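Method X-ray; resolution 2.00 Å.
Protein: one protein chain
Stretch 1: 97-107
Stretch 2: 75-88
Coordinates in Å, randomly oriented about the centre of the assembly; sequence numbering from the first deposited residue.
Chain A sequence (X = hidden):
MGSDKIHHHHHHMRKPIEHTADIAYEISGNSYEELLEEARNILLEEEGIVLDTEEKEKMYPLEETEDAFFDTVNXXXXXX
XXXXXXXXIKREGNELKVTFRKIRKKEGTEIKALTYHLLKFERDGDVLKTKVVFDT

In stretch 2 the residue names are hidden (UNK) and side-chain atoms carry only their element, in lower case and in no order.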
ATOM      1  N   LYS A  97      -9.910  -7.262   8.990  1.00 16.42           N
ATOM      2  CA  LYS A  97     -10.895  -7.463   7.936  1.00 16.05           C
ATOM      3  C   LYS A  97     -10.857  -6.212   7.066  1.00 15.55           C
ATOM      4  O   LYS A  97     -11.131  -5.087   7.523  1.00 16.44           O
ATOM      5  CB  LYS A  97     -12.307  -7.645   8.500  1.00 16.81           C
ATOM      6  CG  LYS A  97     -13.380  -7.607   7.425  1.00 17.48           C
ATOM      7  CD  LYS A  97     -14.810  -7.605   8.002  1.00 22.86           C
ATOM      8  CE  LYS A  97     -15.298  -8.981   8.371  1.00 23.56           C
ATOM      9  NZ  LYS A  97     -16.768  -8.960   8.755  1.00 22.92           N
ATOM     10  N   VAL A  98     -10.497  -6.418   5.809  1.00 15.89           N
ATOM     11  CA  VAL A  98     -10.395  -5.333   4.846  1.00 14.27           C
ATOM     12  C   VAL A  98     -11.576  -5.346   3.881  1.00 14.77           C
ATOM     13  O   VAL A  98     -11.846  -6.353   3.234  1.00 15.18           O
ATOM     14  CB  VAL A  98      -9.069  -5.464   4.046  1.00 13.07           C
ATOM     15  CG1 VAL A  98      -8.997  -4.391   2.920  1.00 14.21           C
ATOM     16  CG2 VAL A  98      -7.895  -5.308   5.009  1.00 12.43           C
ATOM     17  N   THR A  99     -12.301  -4.238   3.818  1.00 16.06           N
ATOM     18  CA  THR A  99     -13.410  -4.136   2.886  1.00 17.35           C
ATOM     19  C   THR A  99     -12.867  -3.412   1.651  1.00 19.36           C
ATOM     20  O   THR A  99     -12.295  -2.320   1.765  1.00 19.31           O
ATOM     21  CB  THR A  99     -14.571  -3.298   3.458  1.00 17.80           C
ATOM     22  OG1 THR A  99     -14.979  -3.822   4.735  1.00 19.59           O
ATOM     23  CG2 THR A  99     -15.778  -3.339   2.494  1.00 20.12           C
ATOM     24  N   PHE A 100     -13.009  -4.042   0.488  1.00 19.77           N
ATOM     25  CA  PHE A 100     -12.593  -3.453  -0.772  1.00 20.88           C
ATOM     26  C   PHE A 100     -13.837  -2.908  -1.473  1.00 22.42           C
ATOM     27  O   PHE A 100     -14.956  -3.354  -1.197  1.00 22.04           O
ATOM     28  CB  PHE A 100     -11.959  -4.505  -1.686  1.00 20.05           C
ATOM     29  CG  PHE A 100     -10.678  -5.079  -1.169  1.00 19.09           C
ATOM     30  CD1 PHE A 100     -10.684  -6.070  -0.183  1.00 18.82           C
ATOM     31  CD2 PHE A 100      -9.466  -4.655  -1.691  1.00 16.74           C
ATOM     32  CE1 PHE A 100      -9.502  -6.635   0.268  1.00 17.39           C
ATOM     33  CE2 PHE A 100      -8.269  -5.207  -1.247  1.00 17.34           C
ATOM     34  CZ  PHE A 100      -8.281  -6.200  -0.268  1.00 18.59           C
ATOM     35  N   ARG A 101     -13.651  -1.922  -2.343  1.00 23.12           N
ATOM     36  CA  ARG A 101     -14.755  -1.386  -3.134  1.00 23.27           C
ATOM     37  C   ARG A 101     -14.351  -1.488  -4.600  1.00 24.27           C
ATOM     38  O   ARG A 101     -13.162  -1.401  -4.944  1.00 20.91           O
ATOM     39  CB  ARG A 101     -15.101   0.051  -2.735  1.00 24.60           C
ATOM     40  CG  ARG A 101     -16.105   0.100  -1.576  1.00 27.31           C
ATOM     41  CD  ARG A 101     -16.415   1.520  -1.127  1.00 32.61           C
ATOM     42  NE  ARG A 101     -17.090   2.297  -2.163  1.00 36.20           N
ATOM     43  CZ  ARG A 101     -17.462   3.571  -2.033  1.00 37.48           C
ATOM     44  NH1 ARG A 101     -17.230   4.227  -0.904  1.00 38.28           N
ATOM     45  NH2 ARG A 101     -18.059   4.192  -3.040  1.00 35.52           N
ATOM     46  N   LYS A 102     -15.340  -1.731  -5.460  1.00 24.05           N
ATOM     47  CA  LYS A 102     -15.083  -1.873  -6.878  1.00 24.66           C
ATOM     48  C   LYS A 102     -14.574  -0.550  -7.414  1.00 22.40           C
ATOM     49  O   LYS A 102     -15.098   0.505  -7.085  1.00 22.37           O
ATOM     50  CB  LYS A 102     -16.362  -2.273  -7.621  1.00 28.56           C
ATOM     51  CG  LYS A 102     -16.123  -2.710  -9.033  1.00 29.11           C
ATOM     52  CD  LYS A 102     -15.260  -3.974  -9.068  1.00 32.99           C
ATOM     53  CE  LYS A 102     -14.841  -4.308 -10.499  1.00 33.86           C
ATOM     54  NZ  LYS A 102     -14.015  -5.532 -10.573  1.00 34.34           N
ATOM     55  N   ILE A 103     -13.539  -0.622  -8.235  1.00 22.34           N
ATOM     56  CA  ILE A 103     -12.947   0.571  -8.823  1.00 24.09           C
ATOM     57  C   ILE A 103     -13.783   1.040 -10.009  1.00 26.23           C
ATOM     58  O   ILE A 103     -13.983   0.288 -10.961  1.00 26.16           O
ATOM     59  CB  ILE A 103     -11.524   0.257  -9.301  1.00 23.20           C
ATOM     60  CG1 ILE A 103     -10.648  -0.046  -8.084  1.00 20.04           C
ATOM     61  CG2 ILE A 103     -10.996   1.374 -10.184  1.00 21.84           C
ATOM     62  CD1 ILE A 103      -9.243  -0.508  -8.446  1.00 19.38           C
ATOM     63  N   ARG A 104     -14.298   2.264  -9.942  1.00 29.37           N
ATOM     64  CA  ARG A 104     -15.075   2.786 -11.059  1.00 32.04           C
ATOM     65  C   ARG A 104     -14.054   3.136 -12.144  1.00 33.37           C
ATOM     66  O   ARG A 104     -14.121   2.638 -13.264  1.00 34.05           O
ATOM     67  CB  ARG A 104     -15.854   4.032 -10.654  1.00 33.77           C
ATOM     68  CG  ARG A 104     -16.866   4.472 -11.715  1.00 38.10           C
ATOM     69  CD  ARG A 104     -17.556   5.763 -11.321  1.00 40.89           C
ATOM     70  NE  ARG A 104     -18.224   5.653 -10.030  1.00 44.15           N
ATOM     71  CZ  ARG A 104     -18.611   6.695  -9.300  1.00 45.75           C
ATOM     72  NH1 ARG A 104     -18.391   7.930  -9.741  1.00 46.32           N
ATOM     73  NH2 ARG A 104     -19.206   6.505  -8.125  1.00 45.90           N
ATOM     74  N   LYS A 105     -13.094   3.983 -11.793  1.00 34.17           N
ATOM     75  CA  LYS A 105     -12.045   4.366 -12.731  1.00 36.70           C
ATOM     76  C   LYS A 105     -10.776   4.795 -12.005  1.00 36.38           C
ATOM     77  O   LYS A 105     -10.794   5.065 -10.798  1.00 34.54           O
ATOM     78  CB  LYS A 105     -12.528   5.493 -13.653  1.00 38.07           C
ATOM     79  CG  LYS A 105     -13.033   6.733 -12.935  1.00 40.29           C
ATOM     80  CD  LYS A 105     -13.297   7.857 -13.938  1.00 44.08           C
ATOM     81  CE  LYS A 105     -14.014   9.033 -13.286  1.00 45.08           C
ATOM     82  NZ  LYS A 105     -15.374   8.642 -12.785  1.00 46.75           N
ATOM     83  N   LYS A 106      -9.678   4.838 -12.757  1.00 36.95           N
ATOM     84  CA  LYS A 106      -8.374   5.235 -12.235  1.00 38.49           C
ATOM     85  C   LYS A 106      -7.801   6.342 -13.116  1.00 39.36           C
ATOM     86  O   LYS A 106      -8.028   6.366 -14.324  1.00 39.17           O
ATOM     87  CB  LYS A 106      -7.401   4.058 -12.232  1.00 38.26           C
ATOM     88  CG  LYS A 106      -7.790   2.919 -11.326  1.00 40.63           C
ATOM     89  CD  LYS A 106      -6.604   1.996 -11.064  1.00 42.46           C
ATOM     90  CE  LYS A 106      -6.032   1.434 -12.349  1.00 43.46           C
ATOM     91  NZ  LYS A 106      -4.943   0.472 -12.074  1.00 44.46           N
ATOM     92  N   GLU A 107      -7.059   7.253 -12.498  1.00 39.84           N
ATOM     93  CA  GLU A 107      -6.454   8.381 -13.199  1.00 40.93           C
ATOM     94  C   GLU A 107      -5.186   8.731 -12.441  1.00 39.13           C
ATOM     95  O   GLU A 107      -5.221   9.524 -11.504  1.00 40.43           O
ATOM     96  CB  GLU A 107      -7.396   9.595 -13.170  1.00 43.45           C
ATOM     97  CG  GLU A 107      -8.878   9.237 -13.247  1.00 48.33           C
ATOM     98  CD  GLU A 107      -9.752  10.145 -12.390  1.00 50.73           C
ATOM     99  OE1 GLU A 107      -9.437  10.321 -11.185  1.00 51.69           O
ATOM    100  OE2 GLU A 107     -10.757  10.671 -12.920  1.00 51.97           O
ATOM    101  N   UNK A  75      -0.779  -7.538  -1.641  1.00 14.07           N
ATOM    102  CA  UNK A  75      -1.968  -8.276  -2.014  1.00 15.82           C
ATOM    103  C   UNK A  75      -3.029  -7.261  -2.438  1.00 14.58           C
ATOM    104  O   UNK A  75      -3.785  -7.516  -3.358  1.00 15.66           O
ATOM    105  o   UNK A  75      -4.800  -9.793  -0.975  1.00 17.41           O
ATOM    106  o   UNK A  75      -3.349 -10.918  -2.146  1.00 19.25           O
ATOM    107  c   UNK A  75      -2.501  -9.138  -0.871  1.00 16.28           C
ATOM    108  c   UNK A  75      -3.637 -10.024  -1.344  1.00 18.88           C
ATOM    109  N   UNK A  76      -3.056  -6.093  -1.792  1.00 14.07           N
ATOM    110  CA  UNK A  76      -3.999  -5.045  -2.163  1.00 14.67           C
ATOM    111  C   UNK A  76      -3.737  -4.571  -3.598  1.00 14.97           C
ATOM    112  O   UNK A  76      -4.663  -4.237  -4.325  1.00 14.54           O
ATOM    113  c   UNK A  76      -4.704  -3.101   3.661  1.00 14.84           C
ATOM    114  c   UNK A  76      -3.886  -3.821  -1.250  1.00 14.84           C
ATOM    115  c   UNK A  76      -4.331  -4.031   0.165  1.00 13.70           C
ATOM    116  n   UNK A  76      -5.181  -4.965   2.028  1.00 12.99           N
ATOM    117  c   UNK A  76      -4.154  -1.840   3.749  1.00 15.20           C
ATOM    118  c   UNK A  76      -4.702  -3.730   2.403  1.00 14.93           C
ATOM    119  c   UNK A  76      -4.158  -3.117   1.250  1.00 14.92           C
ATOM    120  c   UNK A  76      -3.597  -1.825   1.362  1.00 14.06           C
ATOM    121  c   UNK A  76      -3.605  -1.196   2.621  1.00 13.27           C
ATOM    122  c   UNK A  76      -4.960  -5.139   0.686  1.00 14.56           C
ATOM    123  N   UNK A  77      -2.466  -4.494  -3.973  1.00 15.57           N
ATOM    124  CA  UNK A  77      -2.085  -4.088  -5.327  1.00 16.04           C
ATOM    125  C   UNK A  77      -2.581  -5.157  -6.330  1.00 16.23           C
ATOM    126  O   UNK A  77      -3.013  -4.830  -7.426  1.00 17.48           O
ATOM    127  c   UNK A  77      -0.552  -3.906  -5.420  1.00 16.60           C
ATOM    128  c   UNK A  77      -0.167  -2.600  -4.686  1.00 16.95           C
ATOM    129  c   UNK A  77       1.303  -2.503  -4.233  1.00 18.35           C
ATOM    130  c   UNK A  77      -0.098  -3.883  -6.897  1.00 20.20           C
ATOM    131  N   UNK A  78      -2.534  -6.423  -5.933  1.00 18.52           N
ATOM    132  CA  UNK A  78      -3.006  -7.513  -6.791  1.00 19.30           C
ATOM    133  C   UNK A  78      -4.509  -7.317  -6.952  1.00 19.93           C
ATOM    134  O   UNK A  78      -5.030  -7.370  -8.065  1.00 20.31           O
ATOM    135  c   UNK A  78      -3.225 -10.148  -6.891  1.00 22.19           C
ATOM    136  c   UNK A  78      -2.678 -10.222  -8.344  1.00 21.75           C
ATOM    137  c   UNK A  78      -2.790 -11.381  -6.108  1.00 22.56           C
ATOM    138  c   UNK A  78      -2.710  -8.885  -6.162  1.00 20.90           C
ATOM    139  N   UNK A  79      -5.205  -7.064  -5.846  1.00 18.42           N
ATOM    140  CA  UNK A  79      -6.644  -6.842  -5.916  1.00 18.19           C
ATOM    141  C   UNK A  79      -6.964  -5.642  -6.792  1.00 20.12           C
ATOM    142  O   UNK A  79      -7.967  -5.645  -7.548  1.00 19.72           O
ATOM    143  c   UNK A  79      -8.341  -8.908  -4.361  1.00 16.87           C
ATOM    144  o   UNK A  79      -8.144 -10.134  -4.204  1.00 18.93           O
ATOM    145  o   UNK A  79      -9.297  -8.439  -5.019  1.00 18.49           O
ATOM    146  c   UNK A  79      -7.236  -6.635  -4.510  1.00 15.02           C
ATOM    147  c   UNK A  79      -7.374  -7.930  -3.706  1.00 17.08           C
ATOM    148  N   UNK A  80      -6.141  -4.595  -6.689  1.00 20.46           N
ATOM    149  CA  UNK A  80      -6.387  -3.412  -7.506  1.00 20.29           C
ATOM    150  C   UNK A  80      -6.298  -3.817  -8.994  1.00 20.27           C
ATOM    151  O   UNK A  80      -7.115  -3.379  -9.802  1.00 20.11           O
ATOM    152  c   UNK A  80      -5.355  -1.222  -8.345  1.00 19.70           C
ATOM    153  c   UNK A  80      -5.806  -1.561  -5.882  1.00 21.51           C
ATOM    154  c   UNK A  80      -5.383  -2.267  -7.184  1.00 21.29           C
ATOM    155  c   UNK A  80      -4.813  -0.522  -5.389  1.00 22.09           C
ATOM    156  N   UNK A  81      -5.332  -4.659  -9.352  1.00 21.46           N
ATOM    157  CA  UNK A  81      -5.223  -5.096 -10.753  1.00 23.99           C
ATOM    158  C   UNK A  81      -6.448  -5.919 -11.152  1.00 26.29           C
ATOM    159  O   UNK A  81      -6.712  -6.112 -12.335  1.00 26.88           O
ATOM    160  o   UNK A  81      -3.992  -7.233 -10.471  1.00 25.01           O
ATOM    161  c   UNK A  81      -3.938  -5.916 -11.001  1.00 24.97           C
ATOM    162  N   UNK A  82      -7.207  -6.395 -10.166  1.00 25.59           N
ATOM    163  CA  UNK A  82      -8.405  -7.181 -10.450  1.00 26.18           C
ATOM    164  C   UNK A  82      -9.637  -6.301 -10.401  1.00 24.46           C
ATOM    165  O   UNK A  82     -10.761  -6.782 -10.515  1.00 26.49           O
ATOM    166  c   UNK A  82      -7.473  -9.394  -9.571  1.00 30.38           C
ATOM    167  c   UNK A  82      -7.660 -10.523  -8.571  1.00 33.92           C
ATOM    168  n   UNK A  82      -6.764 -12.719  -7.779  1.00 37.70           N
ATOM    169  c   UNK A  82      -8.551  -8.330  -9.439  1.00 27.14           C
ATOM    170  c   UNK A  82      -6.598 -11.601  -8.765  1.00 34.72           C
ATOM    171  N   UNK A  83      -9.430  -5.005 -10.221  1.00 23.06           N
ATOM    172  CA  UNK A  83     -10.551  -4.093 -10.158  1.00 20.94           C
ATOM    173  C   UNK A  83     -11.090  -3.825  -8.758  1.00 20.66           C
ATOM    174  O   UNK A  83     -12.164  -3.262  -8.626  1.00 22.98           O
ATOM    175  N   UNK A  84     -10.348  -4.186  -7.713  1.00 20.34           N
ATOM    176  CA  UNK A  84     -10.809  -3.952  -6.341  1.00 19.48           C
ATOM    177  C   UNK A  84      -9.801  -3.126  -5.496  1.00 18.98           C
ATOM    178  O   UNK A  84      -8.642  -3.483  -5.396  1.00 19.55           O
ATOM    179  c   UNK A  84     -14.234  -6.968  -6.803  1.00 23.11           C
ATOM    180  c   UNK A  84     -13.572  -6.021  -5.985  1.00 22.88           C
ATOM    181  n   UNK A  84     -13.275  -7.625  -7.526  1.00 22.88           N
ATOM    182  c   UNK A  84     -15.622  -7.123  -6.797  1.00 23.26           C
ATOM    183  c   UNK A  84     -12.040  -7.118  -7.182  1.00 22.12           C
ATOM    184  c   UNK A  84     -11.063  -5.298  -5.632  1.00 21.01           C
ATOM    185  c   UNK A  84     -12.172  -6.138  -6.249  1.00 20.67           C
ATOM    186  c   UNK A  84     -14.333  -5.207  -5.137  1.00 22.29           C
ATOM    187  c   UNK A  84     -15.726  -5.366  -5.132  1.00 24.94           C
ATOM    188  c   UNK A  84     -16.348  -6.317  -5.958  1.00 23.60           C
ATOM    189  N   UNK A  85     -10.272  -2.062  -4.858  1.00 18.41           N
ATOM    190  CA  UNK A  85      -9.395  -1.228  -4.046  1.00 19.70           C
ATOM    191  C   UNK A  85      -9.700  -1.290  -2.545  1.00 17.57           C
ATOM    192  O   UNK A  85     -10.863  -1.319  -2.138  1.00 16.98           O
ATOM    193  c   UNK A  85      -9.472   0.222  -4.535  1.00 16.46           C
ATOM    194  N   UNK A  86      -8.649  -1.340  -1.708  1.00 18.39           N
ATOM    195  CA  UNK A  86      -8.859  -1.386  -0.255  1.00 17.50           C
ATOM    196  C   UNK A  86      -9.577  -0.098   0.165  1.00 18.47           C
ATOM    197  O   UNK A  86      -9.212   0.997  -0.258  1.00 16.98           O
ATOM    198  c   UNK A  86      -7.207  -1.318  -2.041  1.00 17.80           C
ATOM    199  c   UNK A  86      -6.599  -0.743  -0.758  1.00 18.22           C
ATOM    200  c   UNK A  86      -7.433  -1.497   0.300  1.00 18.11           C
ATOM    201  N   UNK A  87     -10.598  -0.222   1.001  1.00 17.90           N
ATOM    202  CA  UNK A  87     -11.368   0.945   1.412  1.00 19.03           C
ATOM    203  C   UNK A  87     -11.459   1.141   2.926  1.00 19.65           C
ATOM    204  O   UNK A  87     -11.175   2.235   3.453  1.00 17.85           O
ATOM    205  c   UNK A  87     -15.586   2.952   2.105  1.00 27.46           C
ATOM    206  c   UNK A  87     -17.519   1.966   3.067  1.00 31.85           C
ATOM    207  c   UNK A  87     -16.974   0.684   2.839  1.00 30.84           C
ATOM    208  c   UNK A  87     -15.721   0.534   2.237  1.00 28.84           C
ATOM    209  n   UNK A  87     -14.705   3.897   1.648  1.00 26.27           N
ATOM    210  c   UNK A  87     -15.012   1.683   1.862  1.00 25.92           C
ATOM    211  c   UNK A  87     -12.778   0.845   0.789  1.00 19.11           C
ATOM    212  c   UNK A  87     -13.603   3.262   1.131  1.00 25.17           C
ATOM    213  c   UNK A  87     -16.840   3.106   2.709  1.00 29.76           C
ATOM    214  c   UNK A  87     -13.745   1.903   1.240  1.00 23.68           C
ATOM    215  N   UNK A  88     -11.864   0.087   3.630  1.00 19.93           N
ATOM    216  CA  UNK A  88     -11.977   0.165   5.077  1.00 20.90           C
ATOM    217  C   UNK A  88     -11.229  -0.986   5.734  1.00 18.89           C
ATOM    218  O   UNK A  88     -11.054  -2.045   5.136  1.00 16.82           O
ATOM    219  n   UNK A  88     -14.252   3.891   5.830  1.00 41.63           N
ATOM    220  c   UNK A  88     -14.171   1.469   5.192  1.00 31.98           C
ATOM    221  n   UNK A  88     -14.186   5.919   4.737  1.00 44.01           N
ATOM    222  c   UNK A  88     -13.451   0.148   5.496  1.00 25.27           C
ATOM    223  n   UNK A  88     -12.518   4.381   4.382  1.00 44.02           N
ATOM    224  c   UNK A  88     -13.653   4.727   4.981  1.00 44.30           C
ATOM    225  c   UNK A  88     -13.747   2.563   6.180  1.00 36.99           C
TER

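Position 75 has two carbons, the second carrying two oxygens, and no close contact with stretch 1: Asp75. Position 76 has one carbon, then fused five- and six-membered rings with eight carbons and one nitrogen, the indole of Trp76. Its CD1 lies 3.6 Å from Phe100 CZ; the ring planes stand at 85°, with the edge of Phe100 toward the face of the five-membered ring. Its CZ2 is 4.1 Å from Val98 CG2.

Position 77 carries four carbons forked at the first, one arm two carbons long: Ile77, pointing away from the strand. Position 78 also has four carbons, but forked at the second, hence Leu78, out of reach. At position 79 three carbons end in two oxygens, giving Glu79; its CB packs 3.7 Å from Phe100 CE2, while both oxygens are bonded elsewhere in the structure. Position 80 repeats the pattern of 77 and is Ile80, whose CG2 approaches Ile103 CD1 at 4.0 Å.

One carbon and one oxygen at position 81 leave Ser81 by these atoms; OG donates to Leu78 O at 2.6 Å. Position 82 has four carbons in a row ending in nitrogen, Lys82, with its CB directed away from the strand. Position 83 has no side-chain atoms and phi is 92°, so it is Gly83. An ideal CB here would fall 2.5 Å from Lys102 NZ and jam against the preceding carbonyl. Two bonds back into the last helical turn, including Gly83 N to Ile80 O at 2.9 Å, make a Schellman motif.

Position 84 is another one-carbon stem with a nine-atom indole, Trp84. Lys102 lies across one face: CD is 3.8 Å from the six-membered centroid of Trp84, and NZ is 4.1 Å from the five-membered centroid, a cation-pi contact. A single carbon at position 85 identifies Ala85, whose CB meets Ile103 CG1 at 3.7 Å. At position 86 three carbons close a ring onto the backbone nitrogen: Pro86, with CD 4.0 Å from Phe100 CD2 and no amide hydrogen to donate.

Position 87 holds a third indole, Trp87. Arg101 CD sits 3.5 Å from the centroid of its five-membered ring, with Arg101 CZ at 4.7 Å from the same centroid. Position 88 has three carbons, a nitrogen and a carbon bearing two more nitrogens, Arg88; its CB is 4.2 Å from Thr99 CB.

The contact is an antiparallel pairing extended by helix packing. Ile103 N donates to Gly83 O at 3.0 Å, Arg101 and Ala85 exchange bonds (N to O 2.9 Å; Ala85 N to Arg101 O 3.0 Å), and Thr99 N donates to Arg88 O at 2.8 Å. A bulge shifts the register by one between Thr99 and Phe100, and Thr99 O accepts from both Trp87 N (2.8 Å) and Arg88 N (3.1 Å). Phe100 meanwhile bridges strand and helix by touching Pro86, Glu79 and Trp76, while the long side chains of Lys102 and Arg101 each cover an indole face.

Stretch 2 (75-88) DWILEISKGWAPWR
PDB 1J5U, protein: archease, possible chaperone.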